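Local coordinates for ferredoxin-like protein (Thermotoga maritima, PDB 7KOE) that probably carries electrons between flavin and other redox centres through its two 4Fe-4S clusters, as a ferredoxin-like partner of an electron transfer flavoprotein, at residues E59-C67 and W78-Y89. Numbering follows the deposited sequence.
With SF4 (iron/sulfur cluster), chain M; FAD (flavin-adenine dinucleotide), chain J.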
# COMPACT_ATOMS: atom_id res chain seq x y z
N GLU D 59 -1.93 -30.45 29.41
CA GLU D 59 -0.79 -29.87 28.73
C GLU D 59 -1.18 -28.63 27.93
O GLU D 59 -0.34 -27.74 27.74
CB GLU D 59 -0.14 -30.92 27.83
CG GLU D 59 -1.10 -31.64 26.92
CD GLU D 59 -1.51 -33.00 27.47
OE1 GLU D 59 -1.15 -33.31 28.62
OE2 GLU D 59 -2.20 -33.74 26.74
N GLY D 60 -2.43 -28.54 27.49
CA GLY D 60 -2.92 -27.39 26.76
C GLY D 60 -3.61 -26.34 27.59
O GLY D 60 -4.18 -25.41 27.02
N CYS D 61 -3.58 -26.52 28.91
CA CYS D 61 -4.26 -25.57 29.82
C CYS D 61 -3.69 -24.16 29.65
O CYS D 61 -2.46 -24.01 29.73
CB CYS D 61 -4.13 -26.00 31.27
SG CYS D 61 -5.16 -25.02 32.39
N LEU D 62 -4.58 -23.20 29.42
CA LEU D 62 -4.26 -21.79 29.29
C LEU D 62 -4.29 -21.05 30.62
O LEU D 62 -4.18 -19.83 30.62
CB LEU D 62 -5.22 -21.12 28.31
CG LEU D 62 -5.13 -21.62 26.87
CD1 LEU D 62 -6.42 -21.35 26.16
CD2 LEU D 62 -4.01 -20.94 26.15
N GLU D 63 -4.48 -21.78 31.72
CA GLU D 63 -4.38 -21.28 33.10
C GLU D 63 -5.39 -20.18 33.39
O GLU D 63 -5.14 -19.30 34.22
CB GLU D 63 -2.97 -20.81 33.43
CG GLU D 63 -1.87 -21.75 33.07
CD GLU D 63 -0.53 -21.14 33.36
OE1 GLU D 63 -0.49 -20.05 33.96
OE2 GLU D 63 0.49 -21.74 33.00
N CYS D 64 -6.48 -20.16 32.63
CA CYS D 64 -7.51 -19.10 32.81
C CYS D 64 -8.16 -19.28 34.18
O CYS D 64 -8.16 -18.32 34.96
CB CYS D 64 -8.56 -19.14 31.71
SG CYS D 64 -9.13 -20.81 31.31
N GLY D 65 -8.67 -20.49 34.46
CA GLY D 65 -9.28 -20.75 35.74
C GLY D 65 -10.77 -20.98 35.67
O GLY D 65 -11.43 -21.06 36.71
N THR D 66 -11.30 -21.08 34.45
CA THR D 66 -12.73 -21.23 34.24
C THR D 66 -13.25 -22.53 34.82
O THR D 66 -14.31 -22.57 35.45
CB THR D 66 -13.03 -21.17 32.74
OG1 THR D 66 -12.64 -19.90 32.22
CG2 THR D 66 -14.47 -21.42 32.44
N CYS D 67 -12.52 -23.62 34.55
CA CYS D 67 -12.92 -24.99 34.99
C CYS D 67 -13.16 -25.04 36.50
O CYS D 67 -14.17 -25.63 36.91
CB CYS D 67 -11.89 -26.03 34.59
SG CYS D 67 -10.17 -25.47 34.77
N TRP D 78 -7.54 -27.37 41.27
CA TRP D 78 -6.96 -26.48 40.28
C TRP D 78 -5.79 -25.76 40.90
O TRP D 78 -5.93 -25.09 41.93
CB TRP D 78 -8.00 -25.49 39.78
CG TRP D 78 -7.57 -24.62 38.65
CD1 TRP D 78 -7.79 -24.84 37.34
CD2 TRP D 78 -6.86 -23.38 38.74
NE1 TRP D 78 -7.25 -23.84 36.59
CE2 TRP D 78 -6.67 -22.92 37.43
CE3 TRP D 78 -6.36 -22.62 39.79
CZ2 TRP D 78 -6.01 -21.75 37.14
CZ3 TRP D 78 -5.70 -21.46 39.50
CH2 TRP D 78 -5.54 -21.03 38.20
N ASN D 79 -4.63 -25.89 40.28
CA ASN D 79 -3.47 -25.10 40.61
C ASN D 79 -2.97 -24.42 39.35
O ASN D 79 -3.30 -24.82 38.23
CB ASN D 79 -2.35 -25.96 41.20
CG ASN D 79 -2.64 -26.39 42.61
OD1 ASN D 79 -2.88 -25.56 43.49
ND2 ASN D 79 -2.64 -27.69 42.84
N TYR D 80 -2.19 -23.38 39.53
CA TYR D 80 -1.33 -22.95 38.46
C TYR D 80 -0.23 -23.98 38.30
O TYR D 80 0.12 -24.68 39.25
CB TYR D 80 -0.74 -21.58 38.76
CG TYR D 80 -1.65 -20.43 38.46
CD1 TYR D 80 -2.11 -20.21 37.17
CD2 TYR D 80 -2.05 -19.55 39.46
CE1 TYR D 80 -2.94 -19.15 36.89
CE2 TYR D 80 -2.88 -18.50 39.18
CZ TYR D 80 -3.32 -18.30 37.90
OH TYR D 80 -4.15 -17.24 37.63
N PRO D 81 0.36 -24.08 37.11
CA PRO D 81 1.62 -24.82 36.98
C PRO D 81 2.71 -24.11 37.76
O PRO D 81 2.58 -22.95 38.16
CB PRO D 81 1.89 -24.80 35.48
CG PRO D 81 0.60 -24.55 34.86
CD PRO D 81 -0.16 -23.68 35.79
N ARG D 82 3.84 -24.80 37.93
CA ARG D 82 4.96 -24.23 38.65
C ARG D 82 5.55 -23.04 37.90
O ARG D 82 5.15 -22.72 36.78
CB ARG D 82 6.04 -25.28 38.88
CG ARG D 82 5.53 -26.58 39.44
CD ARG D 82 6.68 -27.51 39.75
NE ARG D 82 7.28 -28.06 38.55
CZ ARG D 82 8.47 -28.65 38.51
NH1 ARG D 82 9.19 -28.76 39.61
NH2 ARG D 82 8.94 -29.12 37.36
N GLY D 83 6.50 -22.37 38.54
CA GLY D 83 7.19 -21.29 37.87
C GLY D 83 7.97 -21.81 36.68
O GLY D 83 8.51 -22.92 36.71
N ASN D 84 7.96 -21.02 35.60
CA ASN D 84 8.53 -21.35 34.29
C ASN D 84 7.84 -22.57 33.67
O ASN D 84 8.48 -23.36 32.99
CB ASN D 84 10.04 -21.57 34.36
CG ASN D 84 10.76 -21.06 33.15
OD1 ASN D 84 10.14 -20.71 32.16
ND2 ASN D 84 12.08 -21.02 33.22
N TYR D 85 6.54 -22.71 33.88
CA TYR D 85 5.82 -23.82 33.28
C TYR D 85 4.42 -23.37 32.88
O TYR D 85 3.93 -22.35 33.35
CB TYR D 85 5.75 -25.03 34.21
CG TYR D 85 7.02 -25.83 34.26
CD1 TYR D 85 7.36 -26.70 33.25
CD2 TYR D 85 7.90 -25.70 35.32
CE1 TYR D 85 8.53 -27.42 33.28
CE2 TYR D 85 9.08 -26.41 35.37
CZ TYR D 85 9.38 -27.27 34.34
OH TYR D 85 10.55 -27.99 34.38
N GLY D 86 3.80 -24.15 32.01
CA GLY D 86 2.47 -23.84 31.53
C GLY D 86 2.49 -23.03 30.25
O GLY D 86 3.44 -23.17 29.48
N VAL D 87 1.47 -22.21 30.00
CA VAL D 87 1.52 -21.28 28.87
C VAL D 87 2.63 -20.27 29.09
O VAL D 87 2.90 -19.84 30.21
CB VAL D 87 0.19 -20.55 28.65
CG1 VAL D 87 -0.81 -21.43 28.04
CG2 VAL D 87 -0.35 -20.02 29.96
N LEU D 88 3.29 -19.90 28.00
CA LEU D 88 4.26 -18.82 28.01
C LEU D 88 3.84 -17.92 26.87
O LEU D 88 4.24 -18.12 25.73
CB LEU D 88 5.68 -19.32 27.87
CG LEU D 88 6.12 -20.32 28.94
CD1 LEU D 88 7.38 -21.00 28.52
CD2 LEU D 88 6.31 -19.63 30.27
N TYR D 89 3.00 -16.94 27.19
CA TYR D 89 2.43 -16.08 26.17
C TYR D 89 3.49 -15.15 25.61
O TYR D 89 4.06 -14.33 26.34
CB TYR D 89 1.27 -15.26 26.73
CG TYR D 89 0.01 -16.04 27.02
CD1 TYR D 89 -0.57 -16.85 26.05
CD2 TYR D 89 -0.60 -15.95 28.25
CE1 TYR D 89 -1.73 -17.53 26.32
CE2 TYR D 89 -1.75 -16.63 28.52
CZ TYR D 89 -2.31 -17.42 27.55
OH TYR D 89 -3.46 -18.10 27.84
FE1 SF4 M . -6.79 -24.86 31.71
FE2 SF4 M . -8.68 -22.52 31.46
FE3 SF4 M . -9.32 -24.78 33.36
FE4 SF4 M . -9.47 -25.23 30.38
S1 SF4 M . -10.34 -23.84 31.74
S2 SF4 M . -8.45 -26.17 32.00
S3 SF4 M . -7.81 -23.91 30.10
S4 SF4 M . -7.66 -23.46 33.08
PA FAD J . -6.40 -39.49 20.25
O1A FAD J . -7.58 -39.77 21.10
O2A FAD J . -6.38 -38.09 19.67
O5B FAD J . -6.27 -40.58 19.17
C5B FAD J . -7.17 -41.70 19.12
C4B FAD J . -7.19 -42.24 17.72
O4B FAD J . -7.19 -43.69 17.76
C3B FAD J . -8.41 -41.84 16.89
O3B FAD J . -8.02 -41.50 15.56
C2B FAD J . -9.28 -43.09 16.92
O2B FAD J . -10.09 -43.21 15.76
C1B FAD J . -8.21 -44.18 16.93
N9A FAD J . -8.66 -45.46 17.46
C8A FAD J . -9.64 -45.68 18.39
N7A FAD J . -9.84 -46.94 18.67
C5A FAD J . -8.93 -47.61 17.86
C6A FAD J . -8.64 -48.97 17.68
N6A FAD J . -9.26 -49.96 18.34
N1A FAD J . -7.67 -49.29 16.80
C2A FAD J . -7.04 -48.31 16.14
N3A FAD J . -7.23 -47.00 16.23
C4A FAD J . -8.20 -46.71 17.11
N1 FAD J . 1.20 -35.49 22.04
C2 FAD J . 2.19 -36.38 21.77
O2 FAD J . 1.95 -37.51 21.36
N3 FAD J . 3.50 -36.01 21.94
C4 FAD J . 3.94 -34.80 22.37
O4 FAD J . 5.15 -34.58 22.49
C4X FAD J . 2.88 -33.87 22.67
N5 FAD J . 3.21 -32.70 23.09
C5X FAD J . 2.22 -31.81 23.38
C6 FAD J . 2.57 -30.54 23.83
C7 FAD J . 1.60 -29.60 24.13
C7M FAD J . 2.02 -28.24 24.62
C8 FAD J . 0.24 -29.93 23.98
C8M FAD J . -0.83 -28.93 24.28
C9 FAD J . -0.12 -31.19 23.52
C9A FAD J . 0.86 -32.13 23.23
N10 FAD J . 0.54 -33.41 22.74
C10 FAD J . 1.53 -34.31 22.48
C1' FAD J . -0.86 -33.83 22.61
C2' FAD J . -1.43 -33.68 21.21
O2' FAD J . -1.87 -32.34 20.98
C3' FAD J . -2.63 -34.63 21.07
O3' FAD J . -3.66 -34.18 21.95
C4' FAD J . -2.31 -36.08 21.41
O4' FAD J . -1.20 -36.52 20.63
C5' FAD J . -3.48 -37.01 21.20
O5' FAD J . -3.01 -38.37 21.33
P FAD J . -3.63 -39.53 20.48
O1P FAD J . -2.83 -40.79 20.81
O2P FAD J . -3.72 -39.17 19.07
O3P FAD J . -5.07 -39.69 21.09
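Glu-63 reaches from the cluster-binding segment 59-67 into the bend made by 78-89, its extended chain running between Pro-81 and Val-87. The carboxylate oxygen OE2 lies 3.4 Å from Pro-81 CG and takes a weak, bent hydrogen bond from Val-87 N (3.2 Å, 129° at the hydrogen). OE1 sits 3.6 Å from Tyr-80 CD1, the carboxylate turned 65° from that ring. Both carboxylate oxygens also form salt bridges to basic side chains of another protein chain, so the same carboxylate bonds within the chain and across the interface; an alanine here would probably leave those basic groups without their countercharge and remove the weak acceptor of Val-87 N. Gly-86, whose CA is 3.2 Å from OE2, leaves room for the carboxylate where a side chain would collide with it.

Leu-62 CD2 meets Val-87 CG1 at 3.7 Å and the edge of the Tyr-89 ring. Further along, Trp-78, with CG anti to the backbone N (chi1 -174°), brings CZ2 to Gly-65 CA (3.7 Å) and CD1 to Cys-67 SG (3.6 Å), the sulfur meeting the ring obliquely; NE1 lies 3.6 Å from cluster sulfide S4. Tyr-80 turns a ring face to Trp-78 CH2.

Behind this layer, Cys-61, Cys-64 and Cys-67 bind three irons of the cluster in the CxxCxxC pattern of 4Fe-4S ferredoxins, and Glu-63 N donates to Cys-61 SG. Glu-59 and Gly-60 touch the flavin. Gly-65 N-caps helix 66-70, which begins within the segment; strand 77-78 pairs with strand 21-22, and strand 86-87 runs antiparallel to strand 12-13, whose Tyr-12 touches both Leu-62 and Val-87.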